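Local coordinates for protein macrolide 2'-phosphotransferase MphH (Brachybacterium faecium, PDB 5UXD) that probably inactivates macrolide antibiotics by phosphorylating their 2'-hydroxyl with a nucleoside triphosphate as donor, and binds azithromycin, at residues 9-14 / 24-29. Sequence-based numbering, arbitrary orientation.
Sequences ALLDLA and GTLRTE
Leu10 and Leu11 of the N-terminal helix 7-16 pack against Leu26 and Thr28 of strand 26-29 in a small, wholly apolar helix-on-sheet contact within the N-terminal lobe. The axis of segment 9-14 crosses that of strand 26-29 almost at a right angle, 98°, with a closest approach of 10.9 Å, a gap bridged by side-chain methyl groups alone; no hydrogen bond joins the two segments. Leu26 is the central piece. Its first side-chain bond already points to the helix, and with CG anti to the backbone N (chi1 -156°) the two methyls reach different helix leucines: CD2 meets Leu10 CD1 at 3.8 Å, while CD1 reaches Leu11 CD2 at 4.1 Å. Each of the two helix leucines thus takes one methyl of the same strand residue. Leu10 meets it at a slant, whereas Leu11 and Leu26 run past one another in opposite senses. Leu10 uses the same CD1 a second time, against Thr28 CG2 at 4.0 Å, and so spans two strand residues whose side chains emerge from the same face, with Arg27 between them directed away from the helix. Thr28 divides its functions: its methyl joins the apolar layer, while OG1 is hydrogen-bonded to OE2 of Glu30, a GDP-binding residue in another structure of this protein. Leu21 and Pro4 also touch Leu26, and Ala38 and Ala40 of the adjoining strand 35-42 touch Thr28 and Leu26, respectively. Leu52 of strand 47-53 extends the packing around Leu10. These contacts hold helix 7-16 against the antiparallel sheet, part of the nucleotide-binding N-lobe of the protein-kinase-like fold of antibiotic phosphotransferases.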
ATOM      1  N   ALA A   9     -29.128 -12.551   2.016  1.00 22.04           N
ATOM      2  CA  ALA A   9     -28.345 -12.420   3.239  1.00 24.92           C
ATOM      3  C   ALA A   9     -27.511 -11.138   3.236  1.00 30.63           C
ATOM      4  O   ALA A   9     -27.363 -10.490   4.279  1.00 20.33           O
ATOM      5  CB  ALA A   9     -27.453 -13.649   3.424  1.00 28.51           C
ATOM      6  N   LEU A  10     -26.962 -10.751   2.076  1.00 21.45           N
ATOM      7  CA  LEU A  10     -26.136  -9.541   2.024  1.00 21.65           C
ATOM      8  C   LEU A  10     -26.987  -8.285   2.172  1.00 22.71           C
ATOM      9  O   LEU A  10     -26.582  -7.320   2.835  1.00 19.42           O
ATOM     10  CB  LEU A  10     -25.349  -9.495   0.714  1.00 18.90           C
ATOM     11  CG  LEU A  10     -24.191 -10.480   0.559  1.00 15.97           C
ATOM     12  CD1 LEU A  10     -23.826 -10.634  -0.921  1.00 27.06           C
ATOM     13  CD2 LEU A  10     -22.969 -10.008   1.365  1.00 21.02           C
ATOM     14  N   LEU A  11     -28.172  -8.278   1.564  1.00 18.39           N
ATOM     15  CA  LEU A  11     -29.053  -7.125   1.711  1.00 17.62           C
ATOM     16  C   LEU A  11     -29.510  -6.978   3.151  1.00 16.32           C
ATOM     17  O   LEU A  11     -29.660  -5.856   3.646  1.00 19.01           O
ATOM     18  CB  LEU A  11     -30.264  -7.251   0.782  1.00 23.96           C
ATOM     19  CG  LEU A  11     -30.030  -7.182  -0.730  1.00 26.97           C
ATOM     20  CD1 LEU A  11     -31.346  -7.414  -1.487  1.00 21.83           C
ATOM     21  CD2 LEU A  11     -29.411  -5.843  -1.111  1.00 23.12           C
ATOM     22  N   ASP A  12     -29.768  -8.106   3.824  1.00 20.44           N
ATOM     23  CA  ASP A  12     -30.156  -8.070   5.230  1.00 20.81           C
ATOM     24  C   ASP A  12     -29.026  -7.522   6.078  1.00 18.50           C
ATOM     25  O   ASP A  12     -29.256  -6.750   7.014  1.00 16.98           O
ATOM     26  CB  ASP A  12     -30.544  -9.469   5.724  1.00 22.44           C
ATOM     27  CG  ASP A  12     -31.932  -9.896   5.278  1.00 40.18           C
ATOM     28  OD1 ASP A  12     -32.759  -9.021   4.937  1.00 38.27           O
ATOM     29  OD2 ASP A  12     -32.196 -11.120   5.283  1.00 37.00           O
ATOM     30  N   LEU A  13     -27.792  -7.918   5.767  1.00 19.83           N
ATOM     31  CA  LEU A  13     -26.637  -7.459   6.536  1.00 20.41           C
ATOM     32  C   LEU A  13     -26.486  -5.945   6.446  1.00 19.58           C
ATOM     33  O   LEU A  13     -26.345  -5.263   7.466  1.00 19.75           O
ATOM     34  CB  LEU A  13     -25.381  -8.163   6.048  1.00 13.97           C
ATOM     35  CG  LEU A  13     -24.047  -7.631   6.579  1.00 20.88           C
ATOM     36  CD1 LEU A  13     -23.919  -7.941   8.065  1.00 21.87           C
ATOM     37  CD2 LEU A  13     -22.901  -8.240   5.793  1.00 22.64           C
ATOM     38  N   ALA A  14     -26.533  -5.399   5.230  1.00 18.79           N
ATOM     39  CA  ALA A  14     -26.499  -3.951   5.065  1.00 13.11           C
ATOM     40  C   ALA A  14     -27.712  -3.286   5.713  1.00 16.95           C
ATOM     41  O   ALA A  14     -27.578  -2.247   6.370  1.00 17.21           O
ATOM     42  CB  ALA A  14     -26.427  -3.596   3.580  1.00 24.41           C
ATOM     43  N   GLY A  24     -30.555  -5.454  -7.270  1.00 23.16           N
ATOM     44  CA  GLY A  24     -30.296  -5.638  -8.682  1.00 27.62           C
ATOM     45  C   GLY A  24     -28.916  -5.195  -9.113  1.00 26.92           C
ATOM     46  O   GLY A  24     -28.426  -5.643 -10.154  1.00 24.66           O
ATOM     47  N   THR A  25     -28.275  -4.330  -8.331  1.00 24.48           N
ATOM     48  CA  THR A  25     -26.961  -3.801  -8.649  1.00 25.12           C
ATOM     49  C   THR A  25     -25.841  -4.496  -7.890  1.00 18.91           C
ATOM     50  O   THR A  25     -24.678  -4.123  -8.067  1.00 20.46           O
ATOM     51  CB  THR A  25     -26.903  -2.297  -8.343  1.00 22.58           C
ATOM     52  OG1 THR A  25     -26.885  -2.104  -6.921  1.00 20.20           O
ATOM     53  CG2 THR A  25     -28.096  -1.579  -8.927  1.00 25.35           C
ATOM     54  N   LEU A  26     -26.146  -5.475  -7.040  1.00 20.96           N
ATOM     55  CA  LEU A  26     -25.133  -5.990  -6.128  1.00 19.51           C
ATOM     56  C   LEU A  26     -24.215  -6.971  -6.845  1.00 26.94           C
ATOM     57  O   LEU A  26     -24.684  -7.860  -7.560  1.00 24.94           O
ATOM     58  CB  LEU A  26     -25.782  -6.658  -4.920  1.00 26.11           C
ATOM     59  CG  LEU A  26     -24.847  -6.661  -3.717  1.00 32.03           C
ATOM     60  CD1 LEU A  26     -25.623  -6.374  -2.449  1.00 28.85           C
ATOM     61  CD2 LEU A  26     -24.104  -7.986  -3.626  1.00 23.93           C
ATOM     62  N   ARG A  27     -22.903  -6.788  -6.666  1.00 17.26           N
ATOM     63  CA  ARG A  27     -21.880  -7.676  -7.197  1.00 19.90           C
ATOM     64  C   ARG A  27     -20.876  -7.958  -6.088  1.00 27.94           C
ATOM     65  O   ARG A  27     -20.757  -7.192  -5.132  1.00 20.36           O
ATOM     66  CB  ARG A  27     -21.164  -7.062  -8.413  1.00 29.58           C
ATOM     67  CG  ARG A  27     -22.064  -6.831  -9.619  1.00 45.49           C
ATOM     68  CD  ARG A  27     -21.276  -6.300 -10.818  1.00 60.71           C
ATOM     69  NE  ARG A  27     -21.317  -7.221 -11.955  1.00 71.34           N
ATOM     70  CZ  ARG A  27     -22.130  -7.088 -13.001  1.00 76.55           C
ATOM     71  NH1 ARG A  27     -22.977  -6.065 -13.062  1.00 68.37           N
ATOM     72  NH2 ARG A  27     -22.100  -7.978 -13.986  1.00 75.33           N
ATOM     73  N   THR A  28     -20.153  -9.069  -6.203  1.00 23.69           N
ATOM     74  CA  THR A  28     -19.165  -9.408  -5.188  1.00 26.00           C
ATOM     75  C   THR A  28     -17.824  -9.730  -5.827  1.00 36.51           C
ATOM     76  O   THR A  28     -17.755 -10.233  -6.953  1.00 28.76           O
ATOM     77  CB  THR A  28     -19.598 -10.598  -4.309  1.00 28.25           C
ATOM     78  OG1 THR A  28     -19.851 -11.742  -5.130  1.00 32.26           O
ATOM     79  CG2 THR A  28     -20.845 -10.256  -3.490  1.00 23.77           C
ATOM     80  N   GLU A  29     -16.761  -9.417  -5.087  1.00 25.72           N
ATOM     81  CA  GLU A  29     -15.416  -9.917  -5.336  1.00 33.95           C
ATOM     82  C   GLU A  29     -15.078 -10.904  -4.224  1.00 38.13           C
ATOM     83  O   GLU A  29     -14.988 -10.518  -3.052  1.00 37.01           O
ATOM     84  CB  GLU A  29     -14.400  -8.774  -5.371  1.00 24.08           C
ATOM     85  CG  GLU A  29     -12.970  -9.247  -5.492  1.00 33.70           C
ATOM     86  CD  GLU A  29     -12.701  -9.920  -6.821  1.00 47.64           C
ATOM     87  OE1 GLU A  29     -12.599  -9.199  -7.839  1.00 53.85           O
ATOM     88  OE2 GLU A  29     -12.605 -11.167  -6.848  1.00 51.23           O
TER